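Long-range contacts in SusD homolog (Bacteroides thetaiotaomicron, PDB 4MRU), which probably binds mucin O-glycans as a SusD-like outer-membrane lipoprotein with a TPR-like, largely helical fold: residues A[61-71]-A[297-308]; A[277-288]-A[308-316]. All coordinates share one frame; numbering follows the deposited sequence. Where two conformers were deposited one is given.

Contact 1. Residues A[61-71]-A[297-308]; sequences TRTGWLEKYST and GINSPFSDDDMI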
loop_
_atom_site.group_PDB
_atom_site.type_symbol
_atom_site.label_atom_id
_atom_site.label_comp_id
_atom_site.label_asym_id
_atom_site.label_seq_id
_atom_site.Cartn_x
_atom_site.Cartn_y
_atom_site.Cartn_z
ATOM N N THR A 61 -3.040 -6.381 19.117
ATOM C CA THR A 61 -2.759 -7.106 20.356
ATOM C C THR A 61 -3.764 -6.879 21.435
ATOM O O THR A 61 -3.782 -7.609 22.437
ATOM C CB THR A 61 -1.415 -6.630 20.963
ATOM O OG1 THR A 61 -1.489 -5.213 21.204
ATOM C CG2 THR A 61 -0.287 -6.943 20.049
ATOM N N ARG A 62 -4.652 -5.900 21.247
ATOM C CA ARG A 62 -5.543 -5.508 22.336
ATOM C C ARG A 62 -6.830 -6.327 22.332
ATOM O O ARG A 62 -7.733 -6.067 21.541
ATOM C CB ARG A 62 -5.848 -4.003 22.286
ATOM C CG ARG A 62 -4.574 -3.155 22.440
ATOM C CD ARG A 62 -3.885 -3.416 23.784
ATOM N NE ARG A 62 -2.569 -2.797 23.853
ATOM C CZ ARG A 62 -1.699 -2.969 24.836
ATOM N NH1 ARG A 62 -2.002 -3.758 25.882
ATOM N NH2 ARG A 62 -0.519 -2.336 24.773
ATOM N N THR A 63 -6.899 -7.280 23.271
ATOM C CA THR A 63 -7.977 -8.304 23.319
ATOM C C THR A 63 -9.299 -7.715 23.735
ATOM O O THR A 63 -10.356 -8.310 23.481
ATOM C CB THR A 63 -7.615 -9.460 24.267
ATOM O OG1 THR A 63 -7.334 -8.944 25.588
ATOM C CG2 THR A 63 -6.406 -10.184 23.717
ATOM N N GLY A 64 -9.264 -6.539 24.340
ATOM C CA GLY A 64 -10.490 -5.835 24.676
ATOM C C GLY A 64 -11.178 -5.188 23.492
ATOM O O GLY A 64 -12.329 -4.797 23.595
ATOM N N TRP A 65 -10.505 -5.072 22.355
ATOM C CA TRP A 65 -11.125 -4.446 21.186
ATOM C C TRP A 65 -12.041 -5.459 20.480
ATOM O O TRP A 65 -11.555 -6.451 19.917
ATOM C CB TRP A 65 -10.100 -3.918 20.178
ATOM C CG TRP A 65 -9.156 -2.821 20.655
ATOM C CD1 TRP A 65 -9.203 -2.160 21.850
ATOM C CD2 TRP A 65 -8.080 -2.241 19.922
ATOM N NE1 TRP A 65 -8.194 -1.233 21.915
ATOM C CE2 TRP A 65 -7.500 -1.251 20.743
ATOM C CE3 TRP A 65 -7.523 -2.472 18.664
ATOM C CZ2 TRP A 65 -6.420 -0.503 20.350
ATOM C CZ3 TRP A 65 -6.435 -1.725 18.283
ATOM C CH2 TRP A 65 -5.882 -0.768 19.133
ATOM N N LEU A 66 -13.331 -5.152 20.440
ATOM C CA LEU A 66 -14.328 -6.038 19.793
ATOM C C LEU A 66 -14.939 -5.508 18.493
ATOM O O LEU A 66 -15.646 -6.253 17.806
ATOM C CB LEU A 66 -15.443 -6.336 20.786
ATOM C CG LEU A 66 -14.954 -7.044 22.075
ATOM C CD1 LEU A 66 -16.113 -7.256 23.027
ATOM C CD2 LEU A 66 -14.277 -8.355 21.775
ATOM N N GLU A 67 -14.671 -4.236 18.173
ATOM C CA GLU A 67 -15.034 -3.621 16.899
ATOM C C GLU A 67 -13.773 -3.194 16.184
ATOM O O GLU A 67 -13.324 -2.045 16.304
ATOM C CB GLU A 67 -15.957 -2.430 17.125
ATOM C CG GLU A 67 -17.217 -2.793 17.882
ATOM C CD GLU A 67 -18.093 -1.563 18.115
ATOM O OE1 GLU A 67 -18.829 -1.150 17.190
ATOM O OE2 GLU A 67 -18.053 -1.012 19.219
ATOM N N LYS A 68 -13.233 -4.131 15.386
ATOM C CA LYS A 68 -11.931 -4.010 14.804
ATOM C C LYS A 68 -11.953 -4.069 13.285
ATOM O O LYS A 68 -12.775 -4.748 12.654
ATOM C CB LYS A 68 -11.047 -5.147 15.295
ATOM C CG LYS A 68 -10.785 -5.182 16.778
ATOM C CD LYS A 68 -9.628 -6.134 17.118
ATOM C CE LYS A 68 -10.026 -7.589 16.893
ATOM N NZ LYS A 68 -8.959 -8.532 17.328
ATOM N N TYR A 69 -10.978 -3.391 12.688
ATOM C CA TYR A 69 -10.772 -3.505 11.266
ATOM C C TYR A 69 -10.547 -4.980 10.911
ATOM O O TYR A 69 -11.158 -5.476 9.930
ATOM C CB TYR A 69 -9.587 -2.664 10.778
ATOM C CG TYR A 69 -9.870 -1.168 10.596
ATOM C CD1 TYR A 69 -9.880 -0.291 11.671
ATOM C CD2 TYR A 69 -10.136 -0.654 9.340
ATOM C CE1 TYR A 69 -10.116 1.078 11.487
ATOM C CE2 TYR A 69 -10.398 0.698 9.148
ATOM C CZ TYR A 69 -10.391 1.555 10.210
ATOM O OH TYR A 69 -10.616 2.877 9.969
ATOM N N SER A 70 -9.740 -5.703 11.700
ATOM C CA SER A 70 -9.348 -7.099 11.319
ATOM C C SER A 70 -10.530 -8.087 11.291
ATOM O O SER A 70 -10.485 -9.096 10.563
ATOM C CB SER A 70 -8.269 -7.634 12.225
ATOM O OG SER A 70 -8.726 -7.674 13.545
ATOM N N THR A 71 -11.578 -7.779 12.045
ATOM C CA THR A 71 -12.807 -8.617 12.065
ATOM C C THR A 71 -13.958 -8.014 11.237
ATOM O O THR A 71 -15.107 -8.484 11.298
ATOM C CB THR A 71 -13.256 -8.927 13.509
ATOM O OG1 THR A 71 -13.406 -7.724 14.269
ATOM C CG2 THR A 71 -12.241 -9.866 14.152
ATOM N N GLY A 297 -7.841 -11.440 12.471
ATOM C CA GLY A 297 -9.297 -11.613 12.539
ATOM C C GLY A 297 -9.815 -12.604 13.575
ATOM O O GLY A 297 -10.515 -13.568 13.243
ATOM N N ILE A 298 -9.497 -12.325 14.830
ATOM C CA ILE A 298 -9.787 -13.167 15.930
ATOM C C ILE A 298 -10.229 -12.317 17.123
ATOM O O ILE A 298 -10.023 -11.129 17.101
ATOM C CB ILE A 298 -8.535 -13.935 16.367
ATOM C CG1 ILE A 298 -7.429 -12.968 16.781
ATOM C CG2 ILE A 298 -8.064 -14.884 15.249
ATOM C CD1 ILE A 298 -6.258 -13.608 17.496
ATOM N N ASN A 299 -10.802 -12.967 18.142
ATOM C CA ASN A 299 -11.026 -12.388 19.462
ATOM C C ASN A 299 -10.318 -13.302 20.451
ATOM O O ASN A 299 -10.887 -14.270 20.918
ATOM C CB ASN A 299 -12.520 -12.260 19.794
ATOM C CG ASN A 299 -13.289 -11.259 18.904
ATOM O OD1 ASN A 299 -14.505 -11.361 18.788
ATOM N ND2 ASN A 299 -12.627 -10.297 18.366
ATOM N N SER A 300 -9.039 -13.064 20.709
ATOM C CA SER A 300 -8.274 -13.975 21.547
ATOM C C SER A 300 -8.836 -14.047 22.961
ATOM O O SER A 300 -9.194 -13.020 23.521
ATOM C CB SER A 300 -6.809 -13.529 21.647
ATOM O OG SER A 300 -6.064 -14.360 22.543
ATOM N N PRO A 301 -8.834 -15.245 23.579
ATOM C CA PRO A 301 -9.179 -15.369 25.019
ATOM C C PRO A 301 -8.016 -15.118 25.934
ATOM O O PRO A 301 -8.165 -15.182 27.138
ATOM C CB PRO A 301 -9.590 -16.838 25.143
ATOM C CG PRO A 301 -8.736 -17.529 24.118
ATOM C CD PRO A 301 -8.520 -16.555 22.976
ATOM N N PHE A 302 -6.839 -14.854 25.391
ATOM C CA PHE A 302 -5.658 -14.613 26.221
ATOM C C PHE A 302 -5.487 -13.131 26.586
ATOM O O PHE A 302 -6.327 -12.291 26.214
ATOM C CB PHE A 302 -4.456 -15.195 25.482
ATOM C CG PHE A 302 -4.542 -16.687 25.321
ATOM C CD1 PHE A 302 -4.731 -17.512 26.428
ATOM C CD2 PHE A 302 -4.534 -17.264 24.071
ATOM C CE1 PHE A 302 -4.855 -18.886 26.280
ATOM C CE2 PHE A 302 -4.647 -18.630 23.916
ATOM C CZ PHE A 302 -4.794 -19.447 25.017
ATOM N N SER A 303 -4.410 -12.823 27.325
ATOM C CA SER A 303 -4.134 -11.462 27.792
ATOM C C SER A 303 -3.440 -10.660 26.717
ATOM O O SER A 303 -2.879 -11.217 25.779
ATOM C CB SER A 303 -3.270 -11.482 29.061
ATOM O OG SER A 303 -1.899 -11.850 28.802
ATOM N N ASP A 304 -3.520 -9.341 26.817
ATOM C CA ASP A 304 -2.722 -8.472 25.941
ATOM C C ASP A 304 -1.210 -8.796 26.042
ATOM O O ASP A 304 -0.504 -8.831 25.016
ATOM C CB ASP A 304 -2.960 -7.001 26.272
ATOM C CG ASP A 304 -4.381 -6.552 25.997
ATOM O OD1 ASP A 304 -5.220 -7.369 25.609
ATOM O OD2 ASP A 304 -4.678 -5.354 26.203
ATOM N N ASP A 305 -0.721 -9.088 27.241
ATOM C CA ASP A 305 0.698 -9.388 27.411
ATOM C C ASP A 305 1.081 -10.648 26.642
ATOM O O ASP A 305 2.146 -10.697 26.045
ATOM C CB ASP A 305 1.068 -9.559 28.881
ATOM C CG ASP A 305 2.575 -9.518 29.102
ATOM O OD1 ASP A 305 3.196 -8.458 28.832
ATOM O OD2 ASP A 305 3.143 -10.552 29.526
ATOM N N ASP A 306 0.191 -11.647 26.649
ATOM C CA ASP A 306 0.380 -12.870 25.840
ATOM C C ASP A 306 0.539 -12.562 24.330
ATOM O O ASP A 306 1.366 -13.152 23.623
ATOM C CB ASP A 306 -0.812 -13.834 26.014
ATOM C CG ASP A 306 -0.911 -14.483 27.380
ATOM O OD1 ASP A 306 0.123 -14.676 28.014
ATOM O OD2 ASP A 306 -2.053 -14.837 27.833
HETATM N N MSE A 307 -0.301 -11.666 23.814
HETATM C CA MSE A 307 -0.290 -11.283 22.390
HETATM C C MSE A 307 0.935 -10.477 22.073
HETATM O O MSE A 307 1.500 -10.606 21.007
HETATM C CB MSE A 307 -1.501 -10.423 21.992
HETATM C CG MSE A 307 -2.877 -11.012 22.277
HETATM SE SE MSE A 307 -3.170 -12.701 21.269
HETATM C CE MSE A 307 -2.730 -13.823 22.733
ATOM N N ILE A 308 1.360 -9.641 23.006
ATOM C CA ILE A 308 2.520 -8.778 22.801
ATOM C C ILE A 308 3.815 -9.586 22.831
ATOM O O ILE A 308 4.677 -9.392 22.012
ATOM C CB ILE A 308 2.565 -7.678 23.874
ATOM C CG1 ILE A 308 1.483 -6.631 23.592
ATOM C CG2 ILE A 308 3.955 -7.029 23.975
ATOM C CD1 ILE A 308 1.148 -5.785 24.806
HETATM O O HOH W 1 -10.852 -10.936 22.369
HETATM O O HOH W 2 -10.294 -8.916 20.280
HETATM O O HOH W 3 -7.266 -4.793 25.488
HETATM O O HOH W 4 -13.840 -8.233 16.915
HETATM O O HOH W 5 -7.769 -9.823 14.983
#

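Contact 2. Residues A[277-288]-A[308-316]; sequences DKYFTKVKNNDQ and ITSYSNRLM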
loop_
_atom_site.group_PDB
_atom_site.type_symbol
_atom_site.label_atom_id
_atom_site.label_comp_id
_atom_site.label_asym_id
_atom_site.label_seq_id
_atom_site.Cartn_x
_atom_site.Cartn_y
_atom_site.Cartn_z
ATOM N N ASP A 277 15.312 -11.437 9.289
ATOM C CA ASP A 277 15.998 -10.789 10.414
ATOM C C ASP A 277 16.126 -9.286 10.203
ATOM O O ASP A 277 16.514 -8.584 11.115
ATOM C CB ASP A 277 17.357 -11.432 10.749
ATOM C CG ASP A 277 18.470 -11.037 9.809
ATOM O OD1 ASP A 277 18.199 -10.760 8.628
ATOM O OD2 ASP A 277 19.627 -10.968 10.282
ATOM N N LYS A 278 15.781 -8.812 9.015
ATOM C CA LYS A 278 15.692 -7.377 8.741
ATOM C C LYS A 278 14.253 -6.864 8.894
ATOM O O LYS A 278 14.042 -5.684 9.096
ATOM C CB LYS A 278 16.174 -7.076 7.329
ATOM C CG LYS A 278 17.611 -7.609 7.041
ATOM C CD LYS A 278 18.621 -6.836 7.819
ATOM C CE LYS A 278 20.058 -7.213 7.429
ATOM N NZ LYS A 278 20.238 -8.678 7.411
ATOM N N TYR A 279 13.284 -7.751 8.792
ATOM C CA TYR A 279 11.851 -7.355 8.885
ATOM C C TYR A 279 11.252 -7.429 10.291
ATOM O O TYR A 279 10.399 -6.619 10.651
ATOM C CB TYR A 279 11.011 -8.276 8.038
ATOM C CG TYR A 279 10.974 -7.984 6.553
ATOM C CD1 TYR A 279 12.036 -7.353 5.898
ATOM C CD2 TYR A 279 9.855 -8.340 5.801
ATOM C CE1 TYR A 279 11.979 -7.071 4.525
ATOM C CE2 TYR A 279 9.796 -8.059 4.431
ATOM C CZ TYR A 279 10.881 -7.430 3.815
ATOM O OH TYR A 279 10.849 -7.155 2.463
ATOM N N PHE A 280 11.655 -8.454 11.051
ATOM C CA PHE A 280 10.982 -8.856 12.276
ATOM C C PHE A 280 11.925 -9.086 13.433
ATOM O O PHE A 280 13.106 -9.378 13.242
ATOM C CB PHE A 280 10.269 -10.187 12.080
ATOM C CG PHE A 280 9.463 -10.284 10.818
ATOM C CD1 PHE A 280 8.480 -9.354 10.523
ATOM C CD2 PHE A 280 9.639 -11.367 9.964
ATOM C CE1 PHE A 280 7.720 -9.455 9.373
ATOM C CE2 PHE A 280 8.888 -11.469 8.814
ATOM C CZ PHE A 280 7.928 -10.508 8.517
ATOM N N THR A 281 11.405 -8.901 14.641
ATOM C CA THR A 281 12.066 -9.369 15.833
ATOM C C THR A 281 11.740 -10.863 16.042
ATOM O O THR A 281 10.719 -11.392 15.545
ATOM C CB THR A 281 11.598 -8.596 17.082
ATOM O OG1 THR A 281 10.202 -8.827 17.272
ATOM C CG2 THR A 281 11.817 -7.114 16.910
ATOM N N LYS A 282 12.646 -11.530 16.749
ATOM C CA LYS A 282 12.470 -12.898 17.187
ATOM C C LYS A 282 11.795 -12.943 18.529
ATOM O O LYS A 282 12.005 -12.049 19.347
ATOM C CB LYS A 282 13.830 -13.582 17.334
ATOM C CG LYS A 282 14.488 -13.934 16.014
ATOM C CD LYS A 282 15.629 -14.915 16.250
ATOM C CE LYS A 282 16.081 -15.569 14.948
ATOM N NZ LYS A 282 17.288 -16.437 15.145
ATOM N N VAL A 283 10.985 -13.985 18.743
ATOM C CA VAL A 283 10.409 -14.291 20.012
ATOM C C VAL A 283 11.252 -15.423 20.518
ATOM O O VAL A 283 11.482 -16.371 19.786
ATOM C CB VAL A 283 8.988 -14.846 19.917
ATOM C CG1 VAL A 283 8.528 -15.237 21.322
ATOM C CG2 VAL A 283 8.023 -13.865 19.288
ATOM N N LYS A 284 11.744 -15.317 21.744
ATOM C CA LYS A 284 12.743 -16.219 22.279
ATOM C C LYS A 284 12.385 -16.464 23.729
ATOM O O LYS A 284 12.522 -15.548 24.569
ATOM C CB LYS A 284 14.150 -15.604 22.182
ATOM N N ASN A 285 11.861 -17.653 24.023
ATOM C CA ASN A 285 11.483 -18.029 25.418
ATOM C C ASN A 285 11.571 -19.553 25.633
ATOM O O ASN A 285 12.268 -20.239 24.878
ATOM C CB ASN A 285 10.080 -17.492 25.803
ATOM C CG ASN A 285 8.992 -17.922 24.810
ATOM O OD1 ASN A 285 8.721 -19.121 24.622
ATOM N ND2 ASN A 285 8.371 -16.945 24.166
ATOM N N ASN A 286 10.882 -20.092 26.646
ATOM C CA ASN A 286 10.917 -21.537 26.931
ATOM C C ASN A 286 10.385 -22.430 25.783
ATOM O O ASN A 286 10.953 -23.491 25.470
ATOM C CB ASN A 286 10.141 -21.846 28.222
ATOM C CG ASN A 286 10.947 -21.561 29.492
ATOM O OD1 ASN A 286 12.164 -21.724 29.525
ATOM N ND2 ASN A 286 10.256 -21.151 30.551
ATOM N N ASP A 287 9.303 -21.981 25.152
ATOM C CA ASP A 287 8.616 -22.776 24.137
ATOM C C ASP A 287 8.750 -22.185 22.750
ATOM O O ASP A 287 8.132 -22.660 21.823
ATOM C CB ASP A 287 7.141 -22.864 24.472
ATOM N N GLN A 288 9.572 -21.148 22.619
ATOM C CA GLN A 288 9.698 -20.386 21.383
ATOM C C GLN A 288 11.150 -19.897 21.050
ATOM O O GLN A 288 11.840 -19.332 21.902
ATOM C CB GLN A 288 8.773 -19.169 21.482
ATOM C CG GLN A 288 7.273 -19.541 21.515
ATOM C CD GLN A 288 6.308 -18.346 21.341
ATOM O OE1 GLN A 288 5.662 -17.930 22.277
ATOM N NE2 GLN A 288 6.236 -17.805 20.149
ATOM N N ILE A 308 1.360 -9.641 23.006
ATOM C CA ILE A 308 2.520 -8.778 22.801
ATOM C C ILE A 308 3.815 -9.586 22.831
ATOM O O ILE A 308 4.677 -9.392 22.012
ATOM C CB ILE A 308 2.565 -7.678 23.874
ATOM C CG1 ILE A 308 1.483 -6.631 23.592
ATOM C CG2 ILE A 308 3.955 -7.029 23.975
ATOM C CD1 ILE A 308 1.148 -5.785 24.806
ATOM N N THR A 309 3.909 -10.555 23.735
ATOM C CA THR A 309 5.179 -11.289 23.930
ATOM C C THR A 309 5.297 -12.590 23.125
ATOM O O THR A 309 6.393 -13.084 22.955
ATOM C CB THR A 309 5.423 -11.609 25.416
ATOM O OG1 THR A 309 4.341 -12.394 25.924
ATOM C CG2 THR A 309 5.581 -10.302 26.269
ATOM N N SER A 310 4.200 -13.130 22.617
ATOM C CA SER A 310 4.251 -14.443 21.959
ATOM C C SER A 310 4.446 -14.380 20.451
ATOM O O SER A 310 4.605 -15.416 19.796
ATOM C CB SER A 310 2.963 -15.196 22.237
ATOM O OG SER A 310 2.834 -15.365 23.631
ATOM N N TYR A 311 4.347 -13.172 19.894
ATOM C CA TYR A 311 4.436 -12.964 18.456
ATOM C C TYR A 311 5.505 -11.923 18.125
ATOM O O TYR A 311 5.743 -11.008 18.880
ATOM C CB TYR A 311 3.078 -12.529 17.884
ATOM C CG TYR A 311 2.028 -13.537 18.231
ATOM C CD1 TYR A 311 1.958 -14.745 17.555
ATOM C CD2 TYR A 311 1.097 -13.278 19.221
ATOM C CE1 TYR A 311 1.009 -15.695 17.890
ATOM C CE2 TYR A 311 0.150 -14.217 19.569
ATOM C CZ TYR A 311 0.113 -15.437 18.906
ATOM O OH TYR A 311 -0.830 -16.378 19.246
ATOM N N SER A 312 6.135 -12.108 16.980
ATOM C CA SER A 312 7.136 -11.184 16.470
ATOM C C SER A 312 6.547 -9.781 16.308
ATOM O O SER A 312 5.383 -9.637 15.951
ATOM C CB SER A 312 7.666 -11.679 15.120
ATOM O OG SER A 312 8.399 -12.862 15.260
ATOM N N ASN A 313 7.398 -8.785 16.507
ATOM C CA ASN A 313 7.154 -7.401 16.116
ATOM C C ASN A 313 7.817 -7.115 14.786
ATOM O O ASN A 313 8.685 -7.860 14.355
ATOM C CB ASN A 313 7.746 -6.464 17.174
ATOM C CG ASN A 313 7.248 -5.035 17.073
ATOM O OD1 ASN A 313 6.427 -4.683 16.239
ATOM N ND2 ASN A 313 7.776 -4.203 17.926
ATOM N N ARG A 314 7.424 -6.048 14.113
ATOM C CA ARG A 314 8.301 -5.540 13.101
ATOM C C ARG A 314 9.559 -4.986 13.761
ATOM O O ARG A 314 9.536 -4.610 14.904
ATOM C CB ARG A 314 7.606 -4.495 12.204
ATOM C CG ARG A 314 7.176 -3.224 12.839
ATOM C CD ARG A 314 6.472 -2.350 11.776
ATOM N NE ARG A 314 7.445 -1.663 10.915
ATOM C CZ ARG A 314 7.232 -0.485 10.319
ATOM N NH1 ARG A 314 6.060 0.140 10.413
ATOM N NH2 ARG A 314 8.189 0.067 9.622
ATOM N N LEU A 315 10.651 -4.961 12.989
ATOM C CA LEU A 315 11.945 -4.425 13.420
ATOM C C LEU A 315 12.050 -3.004 12.897
ATOM O O LEU A 315 12.143 -2.796 11.698
ATOM C CB LEU A 315 13.076 -5.280 12.880
ATOM C CG LEU A 315 14.496 -4.820 13.248
ATOM C CD1 LEU A 315 14.686 -4.891 14.767
ATOM C CD2 LEU A 315 15.542 -5.632 12.509
HETATM N N MSE A 316 11.937 -2.023 13.778
HETATM C CA MSE A 316 12.055 -0.649 13.394
HETATM C C MSE A 316 12.556 0.189 14.528
HETATM O O MSE A 316 12.551 -0.243 15.708
HETATM C CB MSE A 316 10.670 -0.147 12.981
HETATM C CG MSE A 316 9.740 0.039 14.175
HETATM SE SE MSE A 316 7.993 0.625 13.452
HETATM C CE MSE A 316 8.628 2.188 12.465
#

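Contact 1. Residues A[61-71]-A[297-308]
The first turn of helix 304-309 and the loop before it dock, by a salt bridge and a direct and water-bridged polar network, on the loop after strand 58-60, with D304 gripping R62 and T63. OD1 of D304 takes T63 OG1 nearly head-on at 2.6 Å and T63 N at 2.9 Å, the latter from above the carboxylate plane. D304 OD2 meets R62 NH1 at 3.1 Å on its anti side, in the guanidinium plane, although the two flat groups stand 67° apart; D257 and W255 hold the other guanidinium nitrogens. Replacing D304 with an alanine would probably leave T63 OG1 and N without their shared acceptor and R62 NH1 without its carboxylate partner, with D257 still facing NE. T63 CG2 packs 3.9 Å from M307 CG, while I308 CD1 covers one guanidinium face. Farther along, the K68 chain kinks at chi3 (-70°) and NZ reaches I298 O at 2.8 Å; a water joins NZ to I298 N and to S70 OG, itself bonded to E60. N299 OD1 turns to K449. S303 and D306 form a capping box, so this is a capped helix N terminus whose first-turn acid clasps the type I turn R62-W65.

Contact 2. Residues A[277-288]-A[308-316]
F280 and R314 face each other as a single antiparallel bridge, a non-hydrogen-bonded pair with bonds on both flanks. L315 N donates to Y279 O at 2.9 Å, and T281 N donates to N313 O at 2.9 Å. Between them the CA atoms of F280 and R314 each make a CA-H...O contact, with N313 O and Y279 O. T281 extends the pairing through its side chain: chi1 of 63° sets OG1 between its own N and carbonyl carbon, where it accepts from N313 N at 2.9 Å. In return S312 OG donates to T281 O at 2.8 Å, nearly end-on to the carbonyl, and accepts from Y292 N. Beyond, V283 lays CG2 against the backbone of Y311, 3.4 Å from its C, while CG1 lies by T309 O. Q288 NE2 donates to S310 O at 2.9 Å, almost straight at 174° and within its amide plane.

At the other end L315 CD2 rests 3.4 Å from D277 O, at the close of helix 276-279. A second shell backs these groups. The hairpin 283-284/289-290 carries V283 and Q288, and its turn includes an Asx turn at N285. The F280 ring packs on I264, I265 and M268 of helix 262-270 and meets F424 edge-to-face. Backbone polar groups are thus matched by main chain, two hydroxyls and one carboxamide, all uncharged, consistent with a join that depends little on charge.

Overall arrangement
From the N terminus, strand 58-60, paired with strand 258-260, runs into 61-71, which waits 225 residues before contact 1 closes that long loop at 297-308. Segment 277-288 comes in between, and its partner 308-316 begins at the last residue of contact 1, so contact 2 closes a short loop of 19 residues. The order of segments alternates, and the two closures therefore cross along the chain. I308, in helix 304-309, lies in a segment of each, though it makes contact only in contact 1; the centres lie about 18 Å apart. Through this helix and its flanks, the early loop near helix 40-54 is tied to helix 276-279 and the hairpin 283-284/289-290.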